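Local structure of catabolite control protein A (Lactococcus lactis, 2O20) at residues Val68-Ile73 against Ala80-Val85; Thr64-Ile69 against Val300-Leu305; Ile97-Asp102 against Glu109-Thr114. The protein probably acts as a global DNA-binding transcription regulator of carbon catabolite repression and activation. The protein carries 1 engineered substitution. All blocks are in the same frame, centred on the assembly; numbering follows the deposited sequence. Where two conformers were deposited one is given.

Interaction 1: residues Val68-Ile73 against Ala80-Val85; sequences VILPTI and AITRGV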
loop_
_atom_site.group_PDB
_atom_site.type_symbol
_atom_site.label_atom_id
_atom_site.label_comp_id
_atom_site.label_asym_id
_atom_site.label_seq_id
_atom_site.Cartn_x
_atom_site.Cartn_y
_atom_site.Cartn_z
ATOM N N VAL D 68 1.533 -6.250 -17.312
ATOM C CA VAL D 68 1.189 -5.010 -16.573
ATOM C C VAL D 68 2.445 -4.416 -15.960
ATOM O O VAL D 68 3.110 -5.047 -15.137
ATOM C CB VAL D 68 0.149 -5.277 -15.440
ATOM C CG1 VAL D 68 -0.296 -3.979 -14.783
ATOM C CG2 VAL D 68 -1.060 -6.063 -15.974
ATOM N N ILE D 69 2.734 -3.181 -16.340
ATOM C CA ILE D 69 3.901 -2.445 -15.875
ATOM C C ILE D 69 3.410 -1.341 -14.972
ATOM O O ILE D 69 2.520 -0.588 -15.357
ATOM C CB ILE D 69 4.675 -1.795 -17.028
ATOM C CG1 ILE D 69 4.973 -2.850 -18.078
ATOM C CG2 ILE D 69 5.972 -1.128 -16.471
ATOM C CD1 ILE D 69 5.616 -2.359 -19.309
ATOM N N LEU D 70 3.988 -1.269 -13.772
ATOM C CA LEU D 70 3.667 -0.200 -12.812
ATOM C C LEU D 70 4.945 0.173 -12.086
ATOM O O LEU D 70 5.859 -0.647 -12.026
ATOM C CB LEU D 70 2.584 -0.648 -11.801
ATOM C CG LEU D 70 2.879 -1.835 -10.870
ATOM C CD1 LEU D 70 1.897 -1.845 -9.645
ATOM C CD2 LEU D 70 2.804 -3.189 -11.566
ATOM N N PRO D 71 5.053 1.427 -11.608
ATOM C CA PRO D 71 6.284 1.818 -10.894
ATOM C C PRO D 71 6.610 0.882 -9.719
ATOM O O PRO D 71 7.714 0.345 -9.623
ATOM C CB PRO D 71 5.936 3.219 -10.412
ATOM C CG PRO D 71 5.079 3.728 -11.480
ATOM C CD PRO D 71 4.183 2.595 -11.801
ATOM N N THR D 72 5.640 0.674 -8.835
ATOM C CA THR D 72 5.850 -0.248 -7.712
ATOM C C THR D 72 4.535 -0.714 -7.102
ATOM O O THR D 72 3.560 0.026 -7.014
ATOM C CB THR D 72 6.763 0.372 -6.596
ATOM O OG1 THR D 72 6.929 -0.547 -5.505
ATOM C CG2 THR D 72 6.181 1.667 -6.085
ATOM N N ILE D 73 4.534 -1.981 -6.720
ATOM C CA ILE D 73 3.440 -2.593 -5.983
ATOM C C ILE D 73 3.174 -1.970 -4.583
ATOM O O ILE D 73 2.043 -2.063 -4.058
ATOM C CB ILE D 73 3.696 -4.146 -5.875
ATOM C CG1 ILE D 73 2.405 -4.892 -5.590
ATOM C CG2 ILE D 73 4.767 -4.467 -4.896
ATOM C CD1 ILE D 73 1.541 -5.029 -6.827
ATOM N N ALA D 80 -4.332 -0.449 -6.321
ATOM C CA ALA D 80 -5.779 -0.439 -6.418
ATOM C C ALA D 80 -6.264 -0.536 -7.853
ATOM O O ALA D 80 -7.212 -1.267 -8.143
ATOM C CB ALA D 80 -6.341 0.796 -5.731
ATOM N N ILE D 81 -5.609 0.169 -8.754
ATOM C CA ILE D 81 -5.861 0.036 -10.183
ATOM C C ILE D 81 -5.633 -1.384 -10.678
ATOM O O ILE D 81 -6.450 -1.944 -11.440
ATOM C CB ILE D 81 -4.989 1.020 -11.033
ATOM C CG1 ILE D 81 -5.352 2.476 -10.699
ATOM C CG2 ILE D 81 -5.191 0.762 -12.529
ATOM C CD1 ILE D 81 -4.347 3.473 -11.222
ATOM N N THR D 82 -4.531 -1.962 -10.223
ATOM C CA THR D 82 -4.093 -3.287 -10.642
ATOM C C THR D 82 -5.139 -4.340 -10.239
ATOM O O THR D 82 -5.372 -5.290 -11.005
ATOM C CB THR D 82 -2.637 -3.603 -10.126
ATOM O OG1 THR D 82 -1.683 -2.666 -10.678
ATOM C CG2 THR D 82 -2.195 -4.985 -10.503
ATOM N N ARG D 83 -5.800 -4.190 -9.091
ATOM C CA ARG D 83 -6.866 -5.142 -8.715
ATOM C C ARG D 83 -8.061 -5.110 -9.686
ATOM O O ARG D 83 -8.668 -6.156 -9.956
ATOM C CB ARG D 83 -7.309 -4.989 -7.250
ATOM C CG ARG D 83 -6.168 -5.385 -6.254
ATOM C CD ARG D 83 -6.593 -6.052 -4.971
ATOM N NE ARG D 83 -7.424 -7.226 -5.196
ATOM C CZ ARG D 83 -8.096 -7.857 -4.242
ATOM N NH1 ARG D 83 -8.020 -7.464 -2.970
ATOM N NH2 ARG D 83 -8.849 -8.898 -4.557
ATOM N N GLY D 84 -8.364 -3.940 -10.244
ATOM C CA GLY D 84 -9.429 -3.832 -11.266
ATOM C C GLY D 84 -9.063 -4.545 -12.566
ATOM O O GLY D 84 -9.890 -5.243 -13.189
ATOM N N VAL D 85 -7.817 -4.381 -12.981
ATOM C CA VAL D 85 -7.252 -5.115 -14.128
ATOM C C VAL D 85 -7.323 -6.637 -13.898
ATOM O O VAL D 85 -7.850 -7.388 -14.748
ATOM C CB VAL D 85 -5.778 -4.702 -14.394
ATOM C CG1 VAL D 85 -5.140 -5.532 -15.543
ATOM C CG2 VAL D 85 -5.656 -3.226 -14.690
#
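No ring or other flat group carries the contact between Val68-Ile73 and Ala80-Val85: Val68 meets Val85 and Leu70 meets Thr82, all four through branched side chains. Each of these residues starts its side chain toward the other segment, and all four are buried. The two valines meet end on, one branch against one branch. Val68 CG2 lies 4.1 Å from Val85 CG1. On Val85 this methyl is anti to the backbone N (chi1 176°), which turns this branch, and not CG2, to Val68. The leucine branch runs across the threonine side chain, roughly perpendicular to it. Leu70 CD1 comes to 3.8 Å from Thr82 OG1. Leu70 has chi1 62°, which tucks CG between N and C of its own backbone and lets CD1 reach the hydroxyl. That hydroxyl is hydrogen-bonded to Phe78 O one helical turn back. The bond satisfies the buried group, so its contact with Leu70 CD1 is only packing. No hydrogen bond joins the two segments.

The helix also borders the second subunit, where Arg83 forms a salt bridge to Asp102 of that subunit. Strand 65-70 and helix 76-91 belong to one beta-alpha-beta unit that runs on into strand 95-100. Beside Val68, Met96 of that strand also touches Val85, and Leu98 also touches Thr82. Ile69 packs on helix 105-118, on the other face of the sheet.

Interaction 2: residues Thr64-Ile69 against Val300-Leu305; sequences TTVGVI and VAMRLL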
loop_
_atom_site.group_PDB
_atom_site.type_symbol
_atom_site.label_atom_id
_atom_site.label_comp_id
_atom_site.label_asym_id
_atom_site.label_seq_id
_atom_site.Cartn_x
_atom_site.Cartn_y
_atom_site.Cartn_z
ATOM N N THR D 64 -4.352 -16.417 -23.428
ATOM C CA THR D 64 -4.054 -14.986 -23.516
ATOM C C THR D 64 -3.321 -14.488 -22.263
ATOM O O THR D 64 -3.672 -14.861 -21.119
ATOM C CB THR D 64 -5.357 -14.205 -23.752
ATOM O OG1 THR D 64 -5.854 -14.537 -25.056
ATOM C CG2 THR D 64 -5.171 -12.720 -23.611
ATOM N N THR D 65 -2.300 -13.665 -22.497
ATOM C CA THR D 65 -1.387 -13.231 -21.437
ATOM C C THR D 65 -1.278 -11.726 -21.525
ATOM O O THR D 65 -0.938 -11.187 -22.577
ATOM C CB THR D 65 0.010 -13.885 -21.552
ATOM O OG1 THR D 65 -0.106 -15.312 -21.422
ATOM C CG2 THR D 65 0.961 -13.359 -20.483
ATOM N N VAL D 66 -1.577 -11.083 -20.393
ATOM C CA VAL D 66 -1.495 -9.652 -20.206
ATOM C C VAL D 66 -0.284 -9.240 -19.346
ATOM O O VAL D 66 -0.108 -9.731 -18.211
ATOM C CB VAL D 66 -2.817 -9.065 -19.663
ATOM C CG1 VAL D 66 -3.880 -9.093 -20.763
ATOM C CG2 VAL D 66 -3.321 -9.836 -18.474
ATOM N N GLY D 67 0.538 -8.373 -19.934
ATOM C CA GLY D 67 1.669 -7.717 -19.251
ATOM C C GLY D 67 1.222 -6.415 -18.598
ATOM O O GLY D 67 0.642 -5.551 -19.253
ATOM N N VAL D 68 1.533 -6.250 -17.312
ATOM C CA VAL D 68 1.189 -5.010 -16.573
ATOM C C VAL D 68 2.445 -4.416 -15.960
ATOM O O VAL D 68 3.110 -5.047 -15.137
ATOM C CB VAL D 68 0.149 -5.277 -15.440
ATOM C CG1 VAL D 68 -0.296 -3.979 -14.783
ATOM C CG2 VAL D 68 -1.060 -6.063 -15.974
ATOM N N ILE D 69 2.734 -3.181 -16.340
ATOM C CA ILE D 69 3.901 -2.445 -15.875
ATOM C C ILE D 69 3.410 -1.341 -14.972
ATOM O O ILE D 69 2.520 -0.588 -15.357
ATOM C CB ILE D 69 4.675 -1.795 -17.028
ATOM C CG1 ILE D 69 4.973 -2.850 -18.078
ATOM C CG2 ILE D 69 5.972 -1.128 -16.471
ATOM C CD1 ILE D 69 5.616 -2.359 -19.309
ATOM N N VAL D 300 -12.017 -0.724 -16.402
ATOM C CA VAL D 300 -12.395 -0.108 -17.679
ATOM C C VAL D 300 -11.274 -0.291 -18.696
ATOM O O VAL D 300 -11.538 -0.609 -19.858
ATOM C CB VAL D 300 -12.817 1.399 -17.500
ATOM C CG1 VAL D 300 -12.917 2.107 -18.823
ATOM C CG2 VAL D 300 -14.151 1.474 -16.769
ATOM N N ALA D 301 -10.025 -0.117 -18.249
ATOM C CA ALA D 301 -8.865 -0.313 -19.107
ATOM C C ALA D 301 -8.757 -1.747 -19.593
ATOM O O ALA D 301 -8.441 -2.001 -20.768
ATOM C CB ALA D 301 -7.606 0.058 -18.370
ATOM N N MET D 302 -8.984 -2.702 -18.695
ATOM C CA MET D 302 -8.832 -4.113 -19.075
ATOM C C MET D 302 -9.982 -4.562 -20.033
ATOM O O MET D 302 -9.771 -5.376 -20.949
ATOM C CB MET D 302 -8.704 -4.994 -17.819
ATOM C CG MET D 302 -8.302 -6.420 -18.100
ATOM S SD MET D 302 -6.692 -6.659 -18.918
ATOM C CE MET D 302 -7.209 -7.563 -20.375
ATOM N N ARG D 303 -11.169 -3.988 -19.853
ATOM C CA ARG D 303 -12.300 -4.214 -20.775
ATOM C C ARG D 303 -11.960 -3.751 -22.190
ATOM O O ARG D 303 -12.266 -4.447 -23.177
ATOM C CB ARG D 303 -13.569 -3.510 -20.277
ATOM C CG ARG D 303 -14.289 -4.267 -19.195
ATOM C CD ARG D 303 -15.550 -3.560 -18.743
ATOM N NE ARG D 303 -15.996 -4.106 -17.463
ATOM C CZ ARG D 303 -16.238 -3.403 -16.362
ATOM N NH1 ARG D 303 -16.117 -2.069 -16.347
ATOM N NH2 ARG D 303 -16.631 -4.050 -15.263
ATOM N N LEU D 304 -11.323 -2.577 -22.282
ATOM C CA LEU D 304 -10.923 -2.010 -23.551
ATOM C C LEU D 304 -9.843 -2.908 -24.174
ATOM O O LEU D 304 -9.949 -3.317 -25.331
ATOM C CB LEU D 304 -10.426 -0.562 -23.356
ATOM C CG LEU D 304 -9.910 0.217 -24.577
ATOM C CD1 LEU D 304 -10.925 0.228 -25.638
ATOM C CD2 LEU D 304 -9.557 1.645 -24.216
ATOM N N LEU D 305 -8.820 -3.239 -23.394
ATOM C CA LEU D 305 -7.739 -4.098 -23.890
ATOM C C LEU D 305 -8.262 -5.468 -24.407
ATOM O O LEU D 305 -7.744 -5.995 -25.373
ATOM C CB LEU D 305 -6.651 -4.306 -22.834
ATOM C CG LEU D 305 -5.364 -5.056 -23.258
ATOM C CD1 LEU D 305 -4.604 -4.370 -24.425
ATOM C CD2 LEU D 305 -4.432 -5.236 -22.088
#
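Val66 meets Met302 and Leu305 through one methyl, CG1, which its chi1 of -72° swings away from the carbonyl carbon. Met302 comes to it along a bent chain. Its CG is anti to the backbone N (chi1 -170°), and further bends at chi2 and chi3 carry the terminal methyl to the strand, although the CB itself does not head that way. Met302 CE lies 3.7 Å from Val66 CG1. The sulfur is a little farther, with Met302 SD 4.2 Å from the same CG1 atom. The two side chains cross obliquely.

Leu305 starts toward the strand. Its side chain and that of Val66 run past each other, pointing opposite ways, and Leu305 CD2 stops 4.1 Å from Val66 CG1. CG1 is thus touched by two residues of the helix, one turn apart. The contact is apolar and has no hydrogen bond. Val66 was modelled in two conformers. The distances belong to one of them, so the exact fit of CG1 is doubtful.

All three residues are buried. Met302 also rests on Ile88 of helix 76-91, and Leu305 packs on Pro144. Val66 meets helix 294-309, while Val68, two residues on along the same strand, meets helix 76-91. The two helices therefore share one face of the six-stranded parallel sheet. Some 230 residues lie between the two segments, and they include the second parallel sheet. This return of a late helix to the first subdomain is characteristic of the type I periplasmic-binding-protein fold of the LacI family.

Interaction 3: residues Ile97-Asp102 against Glu109-Thr114; sequences ILANSD and EKVLET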
loop_
_atom_site.group_PDB
_atom_site.type_symbol
_atom_site.label_atom_id
_atom_site.label_comp_id
_atom_site.label_asym_id
_atom_site.label_seq_id
_atom_site.Cartn_x
_atom_site.Cartn_y
_atom_site.Cartn_z
ATOM N N ILE D 97 0.948 -10.941 -15.802
ATOM C CA ILE D 97 2.343 -10.786 -15.388
ATOM C C ILE D 97 2.511 -9.366 -14.885
ATOM O O ILE D 97 2.196 -8.410 -15.608
ATOM C CB ILE D 97 3.353 -11.033 -16.554
ATOM C CG1 ILE D 97 3.198 -12.438 -17.153
ATOM C CG2 ILE D 97 4.806 -10.817 -16.070
ATOM C CD1 ILE D 97 3.974 -12.655 -18.462
ATOM N N LEU D 98 2.998 -9.194 -13.660
ATOM C CA LEU D 98 3.199 -7.853 -13.142
ATOM C C LEU D 98 4.692 -7.532 -13.082
ATOM O O LEU D 98 5.487 -8.353 -12.635
ATOM C CB LEU D 98 2.594 -7.709 -11.737
ATOM C CG LEU D 98 1.132 -8.110 -11.474
ATOM C CD1 LEU D 98 0.805 -7.855 -10.015
ATOM C CD2 LEU D 98 0.155 -7.371 -12.352
ATOM N N ALA D 99 5.061 -6.326 -13.484
ATOM C CA ALA D 99 6.463 -5.928 -13.457
ATOM C C ALA D 99 6.594 -4.550 -12.821
ATOM O O ALA D 99 5.828 -3.647 -13.143
ATOM C CB ALA D 99 7.004 -5.920 -14.834
ATOM N N ASN D 100 7.572 -4.397 -11.931
ATOM C CA ASN D 100 7.856 -3.115 -11.289
ATOM C C ASN D 100 8.934 -2.377 -12.072
ATOM O O ASN D 100 10.013 -2.934 -12.319
ATOM C CB ASN D 100 8.387 -3.333 -9.866
ATOM C CG ASN D 100 7.359 -3.994 -8.943
ATOM O OD1 ASN D 100 6.274 -3.440 -8.670
ATOM N ND2 ASN D 100 7.688 -5.193 -8.477
ATOM N N SER D 101 8.655 -1.126 -12.432
ATOM C CA SER D 101 9.579 -0.295 -13.206
ATOM C C SER D 101 10.327 0.755 -12.381
ATOM O O SER D 101 11.295 1.317 -12.885
ATOM C CB SER D 101 8.807 0.464 -14.271
ATOM O OG SER D 101 8.075 1.543 -13.695
ATOM N N ASP D 102 9.834 1.049 -11.167
ATOM C CA ASP D 102 10.348 2.131 -10.310
ATOM C C ASP D 102 10.394 3.479 -11.054
ATOM O O ASP D 102 11.204 4.352 -10.724
ATOM C CB ASP D 102 11.729 1.769 -9.732
ATOM C CG ASP D 102 11.680 0.528 -8.850
ATOM O OD1 ASP D 102 10.897 0.524 -7.874
ATOM O OD2 ASP D 102 12.388 -0.448 -9.148
ATOM N N GLU D 109 12.250 -0.183 -20.407
ATOM C CA GLU D 109 12.694 -0.794 -21.670
ATOM C C GLU D 109 12.994 -2.273 -21.529
ATOM O O GLU D 109 12.646 -3.057 -22.400
ATOM C CB GLU D 109 13.965 -0.109 -22.216
ATOM C CG GLU D 109 13.693 1.161 -22.982
ATOM C CD GLU D 109 14.957 1.720 -23.594
ATOM O OE1 GLU D 109 15.526 2.671 -23.017
ATOM O OE2 GLU D 109 15.390 1.185 -24.634
ATOM N N LYS D 110 13.677 -2.645 -20.456
ATOM C CA LYS D 110 13.979 -4.046 -20.191
ATOM C C LYS D 110 12.686 -4.853 -19.984
ATOM O O LYS D 110 12.545 -5.943 -20.525
ATOM C CB LYS D 110 14.904 -4.179 -18.980
ATOM C CG LYS D 110 16.305 -3.662 -19.252
ATOM C CD LYS D 110 17.203 -3.669 -18.022
ATOM C CE LYS D 110 17.530 -5.085 -17.564
ATOM N NZ LYS D 110 18.602 -5.071 -16.530
ATOM N N VAL D 111 11.748 -4.297 -19.220
ATOM C CA VAL D 111 10.454 -4.968 -18.964
ATOM C C VAL D 111 9.720 -5.282 -20.282
ATOM O O VAL D 111 9.297 -6.426 -20.510
ATOM C CB VAL D 111 9.562 -4.145 -17.993
ATOM C CG1 VAL D 111 8.135 -4.681 -17.966
ATOM C CG2 VAL D 111 10.163 -4.159 -16.583
ATOM N N LEU D 112 9.595 -4.287 -21.157
ATOM C CA LEU D 112 9.009 -4.498 -22.496
ATOM C C LEU D 112 9.720 -5.544 -23.363
ATOM O O LEU D 112 9.075 -6.284 -24.104
ATOM C CB LEU D 112 8.940 -3.191 -23.275
ATOM C CG LEU D 112 8.013 -2.105 -22.752
ATOM C CD1 LEU D 112 8.044 -0.935 -23.726
ATOM C CD2 LEU D 112 6.602 -2.606 -22.590
ATOM N N GLU D 113 11.042 -5.613 -23.277
ATOM C CA GLU D 113 11.778 -6.661 -23.974
ATOM C C GLU D 113 11.334 -8.022 -23.491
ATOM O O GLU D 113 11.097 -8.925 -24.290
ATOM C CB GLU D 113 13.293 -6.519 -23.760
ATOM C CG GLU D 113 13.897 -5.347 -24.494
ATOM C CD GLU D 113 15.413 -5.228 -24.330
ATOM O OE1 GLU D 113 15.995 -5.849 -23.401
ATOM O OE2 GLU D 113 16.020 -4.497 -25.146
ATOM N N THR D 114 11.229 -8.164 -22.174
ATOM C CA THR D 114 10.813 -9.422 -21.585
ATOM C C THR D 114 9.376 -9.751 -21.992
ATOM O O THR D 114 9.090 -10.904 -22.321
ATOM C CB THR D 114 10.979 -9.411 -20.064
ATOM O OG1 THR D 114 12.356 -9.167 -19.748
ATOM C CG2 THR D 114 10.574 -10.750 -19.469
#
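Ala99 and Val111 carry the contact, and both start their side chains toward the opposite segment. The alanine methyl faces the fork of the valine. Ala99 CB lies 3.6 Å from Val111 CG1 and 4.0 Å from Val111 CG2. The near-anti setting of CG1 to the backbone N (chi1 168°) presents both branches to that one methyl. With so small a residue on the strand, the backbones come close: the CA atoms of Ala99 and Val111 are 6.9 Å apart. Val111 CG2 also comes to 4.4 Å from Asn100 O, the backbone carbonyl of the next residue, a loose contact.

The CB of Asn100 points away from the helix. Its amide works on the other side of the strand, where OD1 accepts a hydrogen bond from Ile73 N. Its ND2 makes a weak hydrogen bond to Asp86 of the second subunit. Leu98 packs there on Leu98 of the second subunit. Strand 95-100 thus has helix 105-118 on one face and, on the other, helix 76-91 and the second subunit.

Val111 also packs on Ile69 of the adjoining strand 65-70, and Phe115 one turn later touches Ala99. The helix therefore covers both strands. It links strand 95-100 to strand 122-125, and strand 65-70 lies between those two in the sheet. This is a beta-alpha-beta crossover of the Rossmann-like type found in LacI-family regulatory domains.

Overall arrangement
All three contacts pack a helix on the same parallel sheet mostly by apolar side chains, with one threonine hydroxyl in interaction 1, and without a hydrogen bond across. Interactions 1 and 2 are buried and share strand 65-70. Their helices, 76-91 and 294-309, touch each other, with Val85 O 3.5 Å from Met302 CG. Interaction 3 is a surface contact on strand 95-100, one of the two outermost strands of the sheet within the chain. Its helix lies on the other face. Interaction 1 joins segments close in sequence, as does interaction 3, whereas interaction 2 spans most of the chain. Polar groups gather round interactions 1 and 3, which border the second subunit. No other chain touches interaction 2.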